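Local coordinates for protein acidocalcisomal pyrophosphatase (Trypanosoma brucei brucei, PDB 5C5V) that probably hydrolyses inorganic pyrophosphate to phosphate with the help of magnesium ions, as a soluble pyrophosphatase of the PPase family preceded in the chain by an EF-hand region, at residues 156-161 with 196-201; 202-207 with 321-326. All blocks are in the same frame, centred on the assembly; numbering follows the deposited sequence.

Interaction 1. Residues 156-161 with 196-201; sequences CEIPKW and WNYGAF. With 2PN (imidodiphosphoric acid), chain C.
Chi1 of -178° at Tyr198, with CG anti to the backbone N, and of -58° at Ile158, with CG1 beside its own N, lay the two side chains alongside each other on one face of the sheet, pointing the same way, CD1 of Ile158 lying 4.0 Å from ring atom CD2 of Tyr198. Beyond the isoleucine the phenol reaches the substrate analogue imidodiphosphoric acid: Tyr198 OH donates to O6 at 2.6 Å, with O6 in the ring plane at its edge. The backbones pair antiparallel through a classic beta bulge, in which Glu157 and Ile158 both face Tyr198. Tyr198 O accepts from both, Ile158 N coming almost straight on at 2.8 Å. Glu157 N makes a more bent bond to Tyr198 O at 2.9 Å; Tyr198 N returns a bond to Ile158 O. The carboxylate of Glu157 passes along the glycine backbone, OE1 lying 3.4 Å from Gly199 CA, while OE2 accepts from Ile168 N. At the other end Asn197 OD1 takes Lys160 N at 3.0 Å, from above its carbonyl plane, and also Phe233 N, while ND2 is held by Glu227 and Thr231. Lys160 NZ, bonded to Gly229 O, donates to a water 2.8 Å away.

Interaction 2. Residues 202-207 with 321-326; sequences PQTWES and KVIDES
Thr204 and Ser326 meet at the tight centre of this contact, where the loop crosses one side of the helix. Ser326 OG lies 3.1 Å from both CB and CG2 of Thr204, so the serine oxygen is pressed against the carbon side of the threonine. That hydroxyl is engaged within its own helix, donating to Ile323 O one turn back at 2.9 Å; its chi1 of 73° sets OG between the backbone N and the carbonyl carbon. Thr204 OG1 is turned to other partners, Phe201 O and Val223 N, and the methyl CG2 faces the helix, 4.2 Å from Ile323 O. Segment 321-326 is part of helix 316-336, the long helix that follows the last strand of the pyrophosphatase sheet, and the loop joins strands 197-200 and 224-227 of that sheet. One backbone bond ties the two: Trp205 N donates to Ser326 O over 3.2 Å, bent to 137° at the hydrogen and coming from above the carbonyl plane. The same oxygen receives a CA-H...O contact from Thr204 CA at 3.4 Å. Away from this centre the packing between the two segments thins. The buried Trp205 indole passes on to Leu333 of the same helix, its NE1 bonding Asn220 OD1, and the Gln203 side chain turns to His130 and Leu134. Farther round the helix, Asp324 and Glu325 are partly exposed and face another copy of the protein: Asp324 OD2 bonds His20 NE2 of the third subunit.

Interaction 1 precedes interaction 2 along the chain, and segment 202-207 follows directly on 196-201, so one continuous run serves both. Their centres lie 18 Å apart. Interaction 1 sits in the mixed sheet, where strand 197-200 pairs with 152-156 on one side and 224-227 on the other; in interaction 2 the loop after that strand packs on helix 316-336. The two touch where Phe201 CE2 packs 3.9 Å from Ile323 CD1. Interaction 1 holds a residue of the ligand pocket, whereas the Thr204 side chain is about 11 Å from the ligand, so the run links a ligand-binding strand to the helix, and Trp205 stays near Asp221, a magnesium-binding residue.

Interaction 1. Residues 156-161 with 196-201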
ATOM      1  N   CYS A 156      -0.252  17.689 -15.520  1.00 51.09           N
ATOM      2  CA  CYS A 156      -1.576  17.156 -15.797  1.00 51.34           C
ATOM      3  C   CYS A 156      -2.445  18.181 -16.522  1.00 52.64           C
ATOM      4  O   CYS A 156      -2.744  19.245 -15.991  1.00 53.69           O
ATOM      5  CB  CYS A 156      -2.271  16.709 -14.513  1.00 50.63           C
ATOM      6  SG  CYS A 156      -3.938  16.038 -14.795  1.00 51.07           S
ATOM      7  N   GLU A 157      -2.844  17.837 -17.738  1.00 50.46           N
ATOM      8  CA  GLU A 157      -3.777  18.631 -18.532  1.00 52.00           C
ATOM      9  C   GLU A 157      -5.208  18.112 -18.344  1.00 52.40           C
ATOM     10  O   GLU A 157      -6.162  18.889 -18.244  1.00 53.93           O
ATOM     11  CB  GLU A 157      -3.380  18.581 -20.009  1.00 52.54           C
ATOM     12  CG  GLU A 157      -1.990  19.158 -20.271  1.00 52.46           C
ATOM     13  CD  GLU A 157      -1.421  18.838 -21.652  1.00 52.67           C
ATOM     14  OE1 GLU A 157      -1.649  17.715 -22.170  1.00 51.88           O
ATOM     15  OE2 GLU A 157      -0.715  19.717 -22.208  1.00 53.30           O
ATOM     16  N   ILE A 158      -5.354  16.789 -18.305  1.00 51.92           N
ATOM     17  CA  ILE A 158      -6.673  16.169 -18.214  1.00 52.28           C
ATOM     18  C   ILE A 158      -6.786  15.165 -17.075  1.00 50.76           C
ATOM     19  O   ILE A 158      -6.298  14.034 -17.167  1.00 49.67           O
ATOM     20  CB  ILE A 158      -7.032  15.485 -19.531  1.00 52.75           C
ATOM     21  CG1 ILE A 158      -6.984  16.516 -20.660  1.00 53.88           C
ATOM     22  CG2 ILE A 158      -8.413  14.812 -19.442  1.00 53.30           C
ATOM     23  CD1 ILE A 158      -7.257  15.923 -22.009  1.00 54.53           C
ATOM     24  N   PRO A 159      -7.455  15.570 -16.002  1.00 52.29           N
ATOM     25  CA  PRO A 159      -7.519  14.703 -14.837  1.00 50.98           C
ATOM     26  C   PRO A 159      -8.280  13.411 -15.100  1.00 50.68           C
ATOM     27  O   PRO A 159      -9.139  13.324 -15.977  1.00 51.73           O
ATOM     28  CB  PRO A 159      -8.250  15.563 -13.802  1.00 51.52           C
ATOM     29  CG  PRO A 159      -8.024  16.970 -14.261  1.00 52.72           C
ATOM     30  CD  PRO A 159      -8.106  16.859 -15.749  1.00 53.75           C
ATOM     31  N   LYS A 160      -7.908  12.409 -14.323  1.00 53.16           N
ATOM     32  CA  LYS A 160      -8.596  11.140 -14.246  1.00 52.82           C
ATOM     33  C   LYS A 160     -10.120  11.344 -14.196  1.00 53.81           C
ATOM     34  O   LYS A 160     -10.613  12.198 -13.446  1.00 54.11           O
ATOM     35  CB  LYS A 160      -8.085  10.410 -12.999  1.00 51.48           C
ATOM     36  CG  LYS A 160      -8.372   8.940 -12.890  1.00 50.94           C
ATOM     37  CD  LYS A 160      -7.780   8.454 -11.570  1.00 50.10           C
ATOM     38  CE  LYS A 160      -7.878   6.969 -11.411  1.00 49.20           C
ATOM     39  NZ  LYS A 160      -6.908   6.338 -12.294  1.00 49.33           N
ATOM     40  N   TRP A 161     -10.843  10.593 -15.026  1.00 53.34           N
ATOM     41  CA  TRP A 161     -12.313  10.579 -15.030  1.00 54.34           C
ATOM     42  C   TRP A 161     -12.965  11.835 -15.603  1.00 56.36           C
ATOM     43  O   TRP A 161     -14.119  12.114 -15.295  1.00 57.24           O
ATOM     44  CB  TRP A 161     -12.854  10.372 -13.609  1.00 53.57           C
ATOM     45  CG  TRP A 161     -12.310   9.166 -12.930  1.00 52.08           C
ATOM     46  CD1 TRP A 161     -12.111   7.937 -13.477  1.00 51.62           C
ATOM     47  CD2 TRP A 161     -11.865   9.084 -11.574  1.00 50.73           C
ATOM     48  NE1 TRP A 161     -11.582   7.082 -12.540  1.00 50.56           N
ATOM     49  CE2 TRP A 161     -11.419   7.766 -11.362  1.00 50.12           C
ATOM     50  CE3 TRP A 161     -11.790  10.004 -10.521  1.00 50.76           C
ATOM     51  CZ2 TRP A 161     -10.904   7.341 -10.138  1.00 49.21           C
ATOM     52  CZ3 TRP A 161     -11.275   9.583  -9.308  1.00 49.85           C
ATOM     53  CH2 TRP A 161     -10.846   8.259  -9.126  1.00 49.19           C
ATOM     54  N   TRP A 196      -7.317   7.890 -16.905  1.00 52.73           N
ATOM     55  CA  TRP A 196      -6.085   8.098 -16.159  1.00 51.79           C
ATOM     56  C   TRP A 196      -5.729   9.574 -16.272  1.00 52.59           C
ATOM     57  O   TRP A 196      -6.241  10.267 -17.152  1.00 53.40           O
ATOM     58  CB  TRP A 196      -4.956   7.228 -16.705  1.00 51.21           C
ATOM     59  CG  TRP A 196      -5.371   5.802 -16.860  1.00 50.95           C
ATOM     60  CD1 TRP A 196      -5.236   4.816 -15.945  1.00 50.20           C
ATOM     61  CD2 TRP A 196      -6.024   5.219 -17.996  1.00 51.31           C
ATOM     62  NE1 TRP A 196      -5.766   3.643 -16.430  1.00 50.29           N
ATOM     63  CE2 TRP A 196      -6.251   3.864 -17.693  1.00 50.93           C
ATOM     64  CE3 TRP A 196      -6.430   5.709 -19.239  1.00 52.42           C
ATOM     65  CZ2 TRP A 196      -6.867   2.991 -18.589  1.00 51.29           C
ATOM     66  CZ3 TRP A 196      -7.044   4.844 -20.130  1.00 52.78           C
ATOM     67  CH2 TRP A 196      -7.257   3.499 -19.802  1.00 52.14           C
ATOM     68  N   ASN A 197      -4.869  10.058 -15.383  1.00 50.66           N
ATOM     69  CA  ASN A 197      -4.374  11.414 -15.499  1.00 51.28           C
ATOM     70  C   ASN A 197      -3.581  11.521 -16.780  1.00 51.59           C
ATOM     71  O   ASN A 197      -2.632  10.763 -16.985  1.00 50.97           O
ATOM     72  CB  ASN A 197      -3.497  11.797 -14.311  1.00 50.80           C
ATOM     73  CG  ASN A 197      -4.253  11.802 -13.011  1.00 50.48           C
ATOM     74  OD1 ASN A 197      -5.272  12.474 -12.879  1.00 50.95           O
ATOM     75  ND2 ASN A 197      -3.750  11.063 -12.033  1.00 49.54           N
ATOM     76  N   TYR A 198      -3.971  12.467 -17.625  1.00 49.97           N
ATOM     77  CA  TYR A 198      -3.344  12.658 -18.912  1.00 50.45           C
ATOM     78  C   TYR A 198      -2.706  14.048 -18.994  1.00 51.31           C
ATOM     79  O   TYR A 198      -3.256  15.019 -18.483  1.00 51.99           O
ATOM     80  CB  TYR A 198      -4.373  12.475 -20.022  1.00 51.41           C
ATOM     81  CG  TYR A 198      -3.803  12.599 -21.409  1.00 51.78           C
ATOM     82  CD1 TYR A 198      -3.149  11.530 -22.014  1.00 50.88           C
ATOM     83  CD2 TYR A 198      -3.905  13.789 -22.113  1.00 52.92           C
ATOM     84  CE1 TYR A 198      -2.624  11.647 -23.291  1.00 51.15           C
ATOM     85  CE2 TYR A 198      -3.380  13.913 -23.388  1.00 53.15           C
ATOM     86  CZ  TYR A 198      -2.747  12.843 -23.967  1.00 52.29           C
ATOM     87  OH  TYR A 198      -2.234  12.962 -25.228  1.00 52.88           O
ATOM     88  N   GLY A 199      -1.546  14.139 -19.631  1.00 50.36           N
ATOM     89  CA  GLY A 199      -0.867  15.415 -19.752  1.00 51.08           C
ATOM     90  C   GLY A 199       0.396  15.339 -20.580  1.00 50.94           C
ATOM     91  O   GLY A 199       0.451  14.656 -21.593  1.00 50.90           O
ATOM     92  N   ALA A 200       1.430  16.045 -20.140  1.00 51.04           N
ATOM     93  CA  ALA A 200       2.637  16.153 -20.937  1.00 51.11           C
ATOM     94  C   ALA A 200       3.880  16.338 -20.076  1.00 50.95           C
ATOM     95  O   ALA A 200       3.790  16.674 -18.889  1.00 50.79           O
ATOM     96  CB  ALA A 200       2.503  17.308 -21.918  1.00 52.18           C
ATOM     97  N   PHE A 201       5.034  16.080 -20.679  1.00 51.08           N
ATOM     98  CA  PHE A 201       6.305  16.349 -20.039  1.00 51.37           C
ATOM     99  C   PHE A 201       6.815  17.706 -20.503  1.00 52.41           C
ATOM    100  O   PHE A 201       6.916  17.951 -21.710  1.00 52.86           O
ATOM    101  CB  PHE A 201       7.338  15.252 -20.362  1.00 50.92           C
ATOM    102  CG  PHE A 201       7.050  13.923 -19.703  1.00 50.33           C
ATOM    103  CD1 PHE A 201       7.154  13.775 -18.327  1.00 50.01           C
ATOM    104  CD2 PHE A 201       6.675  12.826 -20.456  1.00 49.98           C
ATOM    105  CE1 PHE A 201       6.893  12.558 -17.716  1.00 49.41           C
ATOM    106  CE2 PHE A 201       6.411  11.598 -19.845  1.00 49.08           C
ATOM    107  CZ  PHE A 201       6.527  11.472 -18.473  1.00 48.87           C
TER
HETATM  108  P1  2PN C 501      -4.900  14.716 -29.423  1.00 55.18           P
HETATM  109  O1  2PN C 501      -5.257  16.177 -29.798  1.00 56.48           O
HETATM  110  O2  2PN C 501      -4.103  14.092 -30.601  1.00 54.34           O
HETATM  111  O3  2PN C 501      -6.207  13.945 -29.082  1.00 55.50           O
HETATM  112  N1  2PN C 501      -4.005  14.721 -28.055  1.00 54.44           N
HETATM  113  P2  2PN C 501      -2.458  15.251 -27.955  0.75 54.10           P
HETATM  114  O4  2PN C 501      -2.333  16.711 -28.524  1.00 55.20           O
HETATM  115  O5  2PN C 501      -1.615  14.320 -28.805  1.00 52.94           O
HETATM  116  O6  2PN C 501      -2.012  15.231 -26.560  1.00 53.27           O
HETATM  117  O   HOH W   1      -4.524   7.618 -13.023  1.00 52.14           O

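Interaction 2. Residues 202-207 with 321-326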
ATOM      1  N   PRO A 202       7.169  18.579 -19.556  1.00 50.58           N
ATOM      2  CA  PRO A 202       7.758  19.864 -19.948  1.00 51.60           C
ATOM      3  C   PRO A 202       9.117  19.668 -20.620  1.00 51.90           C
ATOM      4  O   PRO A 202       9.721  18.611 -20.434  1.00 51.51           O
ATOM      5  CB  PRO A 202       7.899  20.609 -18.612  1.00 51.94           C
ATOM      6  CG  PRO A 202       8.024  19.521 -17.597  1.00 50.97           C
ATOM      7  CD  PRO A 202       7.114  18.416 -18.093  1.00 50.18           C
ATOM      8  N   GLN A 203       9.566  20.658 -21.396  1.00 51.35           N
ATOM      9  CA  GLN A 203      10.906  20.655 -22.001  1.00 52.01           C
ATOM     10  C   GLN A 203      11.109  19.451 -22.923  1.00 51.51           C
ATOM     11  O   GLN A 203      12.209  18.902 -23.018  1.00 51.57           O
ATOM     12  CB  GLN A 203      11.988  20.692 -20.916  1.00 52.24           C
ATOM     13  CG  GLN A 203      11.801  21.845 -19.927  1.00 52.62           C
ATOM     14  CD  GLN A 203      12.938  21.987 -18.911  1.00 53.08           C
ATOM     15  OE1 GLN A 203      13.584  21.006 -18.517  1.00 52.87           O
ATOM     16  NE2 GLN A 203      13.190  23.223 -18.492  1.00 53.75           N
ATOM     17  N   THR A 204      10.026  19.044 -23.582  1.00 52.11           N
ATOM     18  CA  THR A 204      10.093  18.066 -24.664  1.00 51.83           C
ATOM     19  C   THR A 204       9.305  18.581 -25.855  1.00 52.13           C
ATOM     20  O   THR A 204       8.426  19.435 -25.712  1.00 52.48           O
ATOM     21  CB  THR A 204       9.516  16.690 -24.266  1.00 50.66           C
ATOM     22  OG1 THR A 204       8.123  16.841 -23.963  1.00 50.32           O
ATOM     23  CG2 THR A 204      10.239  16.116 -23.062  1.00 50.38           C
ATOM     24  N   TRP A 205       9.583  18.020 -27.020  1.00 52.83           N
ATOM     25  CA  TRP A 205       8.878  18.405 -28.223  1.00 53.29           C
ATOM     26  C   TRP A 205       8.942  17.280 -29.263  1.00 53.01           C
ATOM     27  O   TRP A 205      10.031  16.782 -29.595  1.00 52.98           O
ATOM     28  CB  TRP A 205       9.465  19.712 -28.778  1.00 54.28           C
ATOM     29  CG  TRP A 205       8.854  20.204 -30.061  1.00 54.86           C
ATOM     30  CD1 TRP A 205       7.532  20.458 -30.309  1.00 54.87           C
ATOM     31  CD2 TRP A 205       9.557  20.522 -31.268  1.00 55.38           C
ATOM     32  NE1 TRP A 205       7.371  20.897 -31.601  1.00 55.45           N
ATOM     33  CE2 TRP A 205       8.600  20.948 -32.210  1.00 55.75           C
ATOM     34  CE3 TRP A 205      10.901  20.470 -31.648  1.00 55.68           C
ATOM     35  CZ2 TRP A 205       8.950  21.330 -33.511  1.00 56.37           C
ATOM     36  CZ3 TRP A 205      11.244  20.854 -32.940  1.00 56.37           C
ATOM     37  CH2 TRP A 205      10.275  21.276 -33.850  1.00 56.52           C
ATOM     38  N   GLU A 206       7.780  16.870 -29.763  1.00 55.21           N
ATOM     39  CA  GLU A 206       7.730  15.895 -30.851  1.00 55.05           C
ATOM     40  C   GLU A 206       8.038  16.618 -32.160  1.00 55.78           C
ATOM     41  O   GLU A 206       7.135  17.073 -32.867  1.00 56.12           O
ATOM     42  CB  GLU A 206       6.366  15.203 -30.915  1.00 54.55           C
ATOM     43  CG  GLU A 206       5.988  14.463 -29.640  1.00 53.77           C
ATOM     44  CD  GLU A 206       6.586  13.064 -29.558  1.00 53.20           C
ATOM     45  OE1 GLU A 206       7.640  12.816 -30.175  1.00 53.61           O
ATOM     46  OE2 GLU A 206       5.992  12.199 -28.872  1.00 52.78           O
ATOM     47  N   SER A 207       9.328  16.718 -32.460  1.00 56.13           N
ATOM     48  CA  SER A 207       9.831  17.533 -33.558  1.00 57.06           C
ATOM     49  C   SER A 207       9.202  17.227 -34.917  1.00 57.07           C
ATOM     50  O   SER A 207       9.110  16.072 -35.332  1.00 56.42           O
ATOM     51  CB  SER A 207      11.346  17.361 -33.668  1.00 57.24           C
ATOM     52  OG  SER A 207      11.834  18.078 -34.774  1.00 58.24           O
ATOM     53  N   LYS A 321      14.810   6.893 -23.189  1.00 56.66           N
ATOM     54  CA  LYS A 321      15.547   7.329 -24.382  1.00 57.03           C
ATOM     55  C   LYS A 321      14.679   8.257 -25.213  1.00 56.75           C
ATOM     56  O   LYS A 321      15.129   9.318 -25.631  1.00 57.61           O
ATOM     57  CB  LYS A 321      16.000   6.158 -25.256  1.00 56.75           C
ATOM     58  CG  LYS A 321      17.231   5.446 -24.772  1.00 57.70           C
ATOM     59  CD  LYS A 321      17.643   4.351 -25.772  1.00 58.20           C
ATOM     60  CE  LYS A 321      19.021   3.764 -25.424  1.00 59.28           C
ATOM     61  NZ  LYS A 321      18.944   2.885 -24.189  1.00 59.19           N
ATOM     62  N   VAL A 322      13.427   7.856 -25.426  1.00 54.82           N
ATOM     63  CA  VAL A 322      12.485   8.668 -26.184  1.00 54.79           C
ATOM     64  C   VAL A 322      12.339  10.050 -25.538  1.00 55.30           C
ATOM     65  O   VAL A 322      12.318  11.064 -26.228  1.00 55.76           O
ATOM     66  CB  VAL A 322      11.098   8.003 -26.282  1.00 53.86           C
ATOM     67  CG1 VAL A 322      10.051   9.004 -26.732  1.00 54.00           C
ATOM     68  CG2 VAL A 322      11.128   6.793 -27.215  1.00 53.63           C
ATOM     69  N   ILE A 323      12.231  10.080 -24.215  1.00 54.26           N
ATOM     70  CA  ILE A 323      12.103  11.344 -23.499  1.00 54.52           C
ATOM     71  C   ILE A 323      13.390  12.185 -23.597  1.00 55.73           C
ATOM     72  O   ILE A 323      13.332  13.391 -23.840  1.00 56.36           O
ATOM     73  CB  ILE A 323      11.736  11.101 -22.034  1.00 54.20           C
ATOM     74  CG1 ILE A 323      10.309  10.564 -21.948  1.00 53.15           C
ATOM     75  CG2 ILE A 323      11.899  12.391 -21.211  1.00 54.65           C
ATOM     76  CD1 ILE A 323       9.955  10.019 -20.586  1.00 52.73           C
ATOM     77  N   ASP A 324      14.542  11.538 -23.436  1.00 55.96           N
ATOM     78  CA  ASP A 324      15.834  12.214 -23.540  1.00 57.25           C
ATOM     79  C   ASP A 324      16.002  12.887 -24.902  1.00 57.58           C
ATOM     80  O   ASP A 324      16.411  14.051 -25.002  1.00 58.40           O
ATOM     81  CB  ASP A 324      16.968  11.212 -23.315  1.00 57.73           C
ATOM     82  CG  ASP A 324      18.352  11.828 -23.520  1.00 59.51           C
ATOM     83  OD1 ASP A 324      18.673  12.825 -22.844  1.00 60.33           O
ATOM     84  OD2 ASP A 324      19.118  11.323 -24.375  1.00 59.58           O
ATOM     85  N   GLU A 325      15.678  12.139 -25.954  1.00 58.16           N
ATOM     86  CA  GLU A 325      15.797  12.642 -27.312  1.00 58.38           C
ATOM     87  C   GLU A 325      14.816  13.786 -27.583  1.00 58.28           C
ATOM     88  O   GLU A 325      15.162  14.736 -28.271  1.00 58.96           O
ATOM     89  CB  GLU A 325      15.600  11.507 -28.311  1.00 57.74           C
ATOM     90  CG  GLU A 325      16.710  10.472 -28.245  1.00 58.07           C
ATOM     91  CD  GLU A 325      16.473   9.285 -29.164  1.00 57.96           C
ATOM     92  OE1 GLU A 325      15.438   9.253 -29.886  1.00 57.39           O
ATOM     93  OE2 GLU A 325      17.307   8.355 -29.133  1.00 58.23           O
ATOM     94  N   SER A 326      13.611  13.730 -27.024  1.00 53.89           N
ATOM     95  CA  SER A 326      12.695  14.853 -27.220  1.00 54.13           C
ATOM     96  C   SER A 326      13.119  16.079 -26.402  1.00 54.85           C
ATOM     97  O   SER A 326      12.671  17.189 -26.666  1.00 55.17           O
ATOM     98  CB  SER A 326      11.258  14.474 -26.863  1.00 53.12           C
ATOM     99  OG  SER A 326      11.116  14.369 -25.459  1.00 53.12           O
TER